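Local coordinates for tumor necrosis factor ligand superfamily member 9 (Mus musculus, PDB 6MKB), which acts as a cytokine of the tumor necrosis factor family that binds the receptor TNFRSF9 and induces proliferation of activated T-cells, at residues 64-69 and 81-86; 85-90 and 131-136. All coordinates share one frame; numbering follows the deposited sequence.

In the fold
Both contacts lie within the TNF homology domain, and they share strand 80-90, with Leu85 and Val86 in common. Contact 1 comes first along the sequence and sets that strand face to face with strand 58-70; contact 2 carries on along it and pairs it edge to edge with strand 129-140. Their centres are about 12 Å apart. They meet where Leu64 CD2 packs on Val133 CG2 and where Ser84 N probably donates a hydrogen bond to Arg136 O. Strand 80-90 therefore takes part in both kinds of cohesion in the jelly roll: core packing between layers and backbone pairing within one layer.

Contact 1: 64-69 and 81-86; sequences LELKLS and GWVSLV. With NA (sodium ion), chain O; NAG (2-acetamido-2-deoxy-beta-D-glucopyranose), chain F.
Leu64, Leu66 and Leu68 point from strand 64-69 toward Val83 and Leu85 of strand 82-86, and apolar side chains fill the space between the two backbones. Packing is densest at Leu85. Its CG, anti to the carbonyl carbon, places CD1 3.7 Å from Leu66 CB, while Leu66 CD1 lies 3.8 Å from Leu85 CG, so the two leucines interlock obliquely. Leu64 CD1 comes 3.8 Å from Leu85 O, with Leu85 CB at 4.2 Å. At the other end Leu68 and Val83 meet tip to tip, with Leu68 CD1 3.8 Å from Val83 CG2. Away from this interface the strands carry partly exposed residues such as Glu65, Lys67 and Trp82. Beside strand 64-69, a sodium ion is bound by Lys67 O at 2.8 Å and by Ser69 OG at 2.7 Å, with Asn155 O as a further ligand. At the Trp82 end of strand 82-86, the indole hydrogen-bonds to a glycan sugar: NE1 of Trp82 donates to O7 of the N-acetylglucosamine at 2.9 Å, with an N-H...O angle of 150° and the acetamido carbon C7 in plane at the ring edge. A leucine- and valine-filled interior between strands running at 147° is the face-to-face packing of the TNF-family jelly-roll sandwich.

Contact 2: 85-90 and 131-136; sequences LVLQAK and LSVGLR
Strands 85-90 and 131-136 are antiparallel neighbours in one layer of the TNF jelly roll. The register is fixed by two hydrogen-bonded pairs, Val86 with Gly134 and Gln88 with Ser132. In the first, Val86 N reaches Gly134 O at 2.8 Å, almost straight at 175°, and Gly134 N returns the bond to Val86 O. The bond from Gln88 N to Ser132 O differs in that its donor stands above the carbonyl plane.

On the face bearing Leu85, Leu87 and Ala89, the contact is apolar and buried. Leu87 CD1 rests 3.8 Å from Leu131 CG, and Leu131 CD1 comes 3.7 Å from Ala89 CB. Leu87 and Val133 also touch Phe159 of strand 149-166, which ties this face to the sandwich core.

Val86, Gln88 and Ser132 share the other face, where Val86 CG2 packs 3.8 Å from Arg136 CG, the two side chains crossing at about a right angle. From Gln88 CB, 3.3 Å from Ser132 OG, the chain leaves with CG anti to the carbonyl carbon (chi1 -58°) and stays extended, running diagonally over strand 131-136. CG passes Ser132 OG and O, and CD lies near Gly134 N. The amide then splits its roles. NE2 lies 3.5 Å from Gly134 CA, where a side chain on this face would collide with it, and beside Arg136 NH2 without bonding, the amide and guanidinium planes 83° apart. Gln88 OE1, also weakly hydrogen-bonded to Thr25 OG1, accepts from Ser132 OG on an in-plane lone pair at 2.7 Å.

Contact 1: 64-69 and 81-86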
# COMPACT_ATOMS: atom_id res chain seq x y z
N LEU B 64 -4.68 -3.24 2.41
CA LEU B 64 -5.01 -4.34 1.52
C LEU B 64 -3.89 -4.51 0.54
O LEU B 64 -3.40 -3.51 -0.01
CB LEU B 64 -6.31 -4.10 0.76
CG LEU B 64 -7.61 -4.04 1.56
CD1 LEU B 64 -8.77 -3.49 0.66
CD2 LEU B 64 -7.98 -5.41 2.13
N GLU B 65 -3.49 -5.76 0.29
CA GLU B 65 -2.50 -6.06 -0.73
C GLU B 65 -2.96 -7.25 -1.55
O GLU B 65 -3.05 -8.35 -1.03
CB GLU B 65 -1.13 -6.30 -0.12
CG GLU B 65 -0.07 -6.47 -1.20
CD GLU B 65 1.36 -6.43 -0.71
OE1 GLU B 65 2.26 -6.61 -1.56
OE2 GLU B 65 1.58 -6.23 0.50
N LEU B 66 -3.34 -6.99 -2.81
CA LEU B 66 -3.81 -7.99 -3.75
C LEU B 66 -2.64 -8.56 -4.52
O LEU B 66 -1.87 -7.81 -5.12
CB LEU B 66 -4.83 -7.40 -4.72
CG LEU B 66 -5.40 -8.34 -5.82
CD1 LEU B 66 -6.16 -9.53 -5.20
CD2 LEU B 66 -6.34 -7.58 -6.75
N LYS B 67 -2.52 -9.89 -4.49
CA LYS B 67 -1.51 -10.60 -5.26
C LYS B 67 -2.24 -11.58 -6.16
O LYS B 67 -2.75 -12.59 -5.68
CB LYS B 67 -0.44 -11.25 -4.37
CG LYS B 67 0.41 -10.23 -3.63
CD LYS B 67 1.66 -10.90 -3.08
CE LYS B 67 2.45 -9.97 -2.19
NZ LYS B 67 3.55 -10.69 -1.50
N LEU B 68 -2.41 -11.20 -7.44
CA LEU B 68 -3.09 -12.01 -8.45
C LEU B 68 -2.09 -12.82 -9.19
O LEU B 68 -1.24 -12.25 -9.87
CB LEU B 68 -3.82 -11.13 -9.48
CG LEU B 68 -5.21 -10.65 -9.24
CD1 LEU B 68 -5.70 -10.00 -10.51
CD2 LEU B 68 -6.14 -11.79 -8.85
N SER B 69 -2.20 -14.13 -9.10
CA SER B 69 -1.29 -15.05 -9.78
C SER B 69 -1.93 -15.59 -11.05
O SER B 69 -3.04 -16.13 -10.98
CB SER B 69 -0.89 -16.19 -8.86
OG SER B 69 -0.14 -15.71 -7.76
N GLY B 81 -10.93 -6.82 -18.17
CA GLY B 81 -11.93 -6.41 -17.20
C GLY B 81 -11.28 -5.80 -15.98
O GLY B 81 -10.42 -4.92 -16.09
N TRP B 82 -11.68 -6.27 -14.78
CA TRP B 82 -11.15 -5.73 -13.53
C TRP B 82 -11.28 -6.71 -12.37
O TRP B 82 -12.16 -7.57 -12.37
CB TRP B 82 -11.85 -4.40 -13.17
CG TRP B 82 -13.35 -4.49 -13.13
CD1 TRP B 82 -14.21 -4.19 -14.15
CD2 TRP B 82 -14.16 -4.89 -12.02
NE1 TRP B 82 -15.51 -4.38 -13.73
CE2 TRP B 82 -15.51 -4.81 -12.43
CE3 TRP B 82 -13.87 -5.32 -10.71
CZ2 TRP B 82 -16.57 -5.18 -11.59
CZ3 TRP B 82 -14.93 -5.65 -9.87
CH2 TRP B 82 -16.26 -5.59 -10.31
N VAL B 83 -10.40 -6.57 -11.39
CA VAL B 83 -10.41 -7.36 -10.15
C VAL B 83 -10.29 -6.38 -8.99
O VAL B 83 -9.46 -5.47 -9.02
CB VAL B 83 -9.33 -8.48 -10.11
CG1 VAL B 83 -9.51 -9.35 -8.86
CG2 VAL B 83 -9.37 -9.33 -11.37
N SER B 84 -11.13 -6.57 -7.97
CA SER B 84 -11.22 -5.72 -6.80
C SER B 84 -11.16 -6.47 -5.49
O SER B 84 -11.67 -7.59 -5.38
CB SER B 84 -12.56 -5.00 -6.85
OG SER B 84 -12.40 -3.61 -7.04
N LEU B 85 -10.57 -5.82 -4.46
CA LEU B 85 -10.59 -6.19 -3.04
C LEU B 85 -11.40 -5.09 -2.39
O LEU B 85 -10.99 -3.93 -2.44
CB LEU B 85 -9.20 -6.31 -2.41
CG LEU B 85 -8.32 -7.52 -2.76
CD1 LEU B 85 -7.14 -7.56 -1.82
CD2 LEU B 85 -9.08 -8.86 -2.71
N VAL B 86 -12.61 -5.42 -1.92
CA VAL B 86 -13.53 -4.44 -1.35
C VAL B 86 -13.56 -4.57 0.16
O VAL B 86 -13.94 -5.63 0.66
CB VAL B 86 -14.95 -4.56 -1.98
CG1 VAL B 86 -15.90 -3.51 -1.42
CG2 VAL B 86 -14.92 -4.48 -3.51
NA NA O . -1.54 -15.08 -5.55
C1 NAG F . -20.88 -7.27 -14.25
C2 NAG F . -20.42 -6.00 -14.98
C3 NAG F . -21.31 -5.70 -16.20
C4 NAG F . -21.48 -6.92 -17.11
C5 NAG F . -21.94 -8.14 -16.30
C6 NAG F . -21.93 -9.42 -17.14
C7 NAG F . -19.31 -4.12 -13.84
C8 NAG F . -19.48 -3.08 -12.77
N2 NAG F . -20.38 -4.89 -14.05
O3 NAG F . -20.74 -4.63 -16.96
O4 NAG F . -22.42 -6.60 -18.15
O5 NAG F . -21.08 -8.35 -15.17
O6 NAG F . -22.01 -10.55 -16.27
O7 NAG F . -18.27 -4.22 -14.48

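Contact 2: 85-90 and 131-136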
# COMPACT_ATOMS: atom_id res chain seq x y z
N LEU B 85 -10.57 -5.82 -4.46
CA LEU B 85 -10.59 -6.19 -3.04
C LEU B 85 -11.40 -5.09 -2.39
O LEU B 85 -10.99 -3.93 -2.44
CB LEU B 85 -9.20 -6.31 -2.41
CG LEU B 85 -8.32 -7.52 -2.76
CD1 LEU B 85 -7.14 -7.56 -1.82
CD2 LEU B 85 -9.08 -8.86 -2.71
N VAL B 86 -12.61 -5.42 -1.92
CA VAL B 86 -13.53 -4.44 -1.35
C VAL B 86 -13.56 -4.57 0.16
O VAL B 86 -13.94 -5.63 0.66
CB VAL B 86 -14.95 -4.56 -1.98
CG1 VAL B 86 -15.90 -3.51 -1.42
CG2 VAL B 86 -14.92 -4.48 -3.51
N LEU B 87 -13.18 -3.51 0.89
CA LEU B 87 -13.20 -3.49 2.35
C LEU B 87 -14.63 -3.30 2.81
O LEU B 87 -15.21 -2.28 2.49
CB LEU B 87 -12.28 -2.39 2.94
CG LEU B 87 -12.19 -2.34 4.50
CD1 LEU B 87 -11.52 -3.57 5.08
CD2 LEU B 87 -11.48 -1.10 4.96
N GLN B 88 -15.20 -4.28 3.51
CA GLN B 88 -16.58 -4.29 4.01
C GLN B 88 -16.58 -4.00 5.51
O GLN B 88 -16.17 -4.84 6.30
CB GLN B 88 -17.24 -5.63 3.69
CG GLN B 88 -17.26 -5.98 2.18
CD GLN B 88 -17.51 -7.45 1.88
OE1 GLN B 88 -17.42 -8.35 2.75
NE2 GLN B 88 -17.83 -7.73 0.63
N ALA B 89 -16.98 -2.78 5.90
CA ALA B 89 -16.99 -2.32 7.30
C ALA B 89 -18.39 -2.30 7.90
O ALA B 89 -19.35 -1.84 7.27
CB ALA B 89 -16.37 -0.93 7.39
N LYS B 90 -18.50 -2.82 9.15
CA LYS B 90 -19.71 -2.87 9.98
C LYS B 90 -19.41 -2.19 11.34
O LYS B 90 -18.70 -2.78 12.15
CB LYS B 90 -20.17 -4.32 10.20
CG LYS B 90 -21.00 -4.90 9.07
CD LYS B 90 -21.32 -6.37 9.32
CE LYS B 90 -21.58 -7.08 8.03
NZ LYS B 90 -21.69 -8.55 8.23
N LEU B 131 -14.62 -5.81 10.17
CA LEU B 131 -14.06 -5.59 8.85
C LEU B 131 -13.87 -6.92 8.14
O LEU B 131 -13.21 -7.82 8.65
CB LEU B 131 -12.70 -4.88 9.02
CG LEU B 131 -12.54 -3.37 8.76
CD1 LEU B 131 -13.65 -2.55 9.26
CD2 LEU B 131 -11.27 -2.86 9.40
N SER B 132 -14.49 -7.08 6.98
CA SER B 132 -14.35 -8.25 6.14
C SER B 132 -13.89 -7.76 4.75
O SER B 132 -13.93 -6.55 4.49
CB SER B 132 -15.64 -9.07 6.09
OG SER B 132 -16.67 -8.45 5.34
N VAL B 133 -13.40 -8.66 3.89
CA VAL B 133 -12.92 -8.27 2.57
C VAL B 133 -13.59 -9.13 1.51
O VAL B 133 -13.51 -10.37 1.55
CB VAL B 133 -11.37 -8.36 2.48
CG1 VAL B 133 -10.85 -7.94 1.09
CG2 VAL B 133 -10.70 -7.54 3.58
N GLY B 134 -14.21 -8.47 0.55
CA GLY B 134 -14.84 -9.14 -0.57
C GLY B 134 -13.99 -9.11 -1.81
O GLY B 134 -13.39 -8.09 -2.16
N LEU B 135 -13.88 -10.26 -2.46
CA LEU B 135 -13.23 -10.36 -3.75
C LEU B 135 -14.32 -10.05 -4.83
O LEU B 135 -15.40 -10.63 -4.77
CB LEU B 135 -12.60 -11.75 -3.93
CG LEU B 135 -12.03 -12.09 -5.34
CD1 LEU B 135 -10.79 -11.26 -5.68
CD2 LEU B 135 -11.76 -13.58 -5.46
N ARG B 136 -14.06 -9.10 -5.73
CA ARG B 136 -14.96 -8.76 -6.84
C ARG B 136 -14.20 -8.86 -8.16
O ARG B 136 -13.02 -8.51 -8.22
CB ARG B 136 -15.58 -7.34 -6.70
CG ARG B 136 -16.62 -7.15 -5.59
CD ARG B 136 -17.63 -8.27 -5.52
NE ARG B 136 -17.51 -8.95 -4.22
CZ ARG B 136 -18.46 -8.99 -3.31
NH1 ARG B 136 -19.66 -8.47 -3.56
NH2 ARG B 136 -18.25 -9.63 -2.16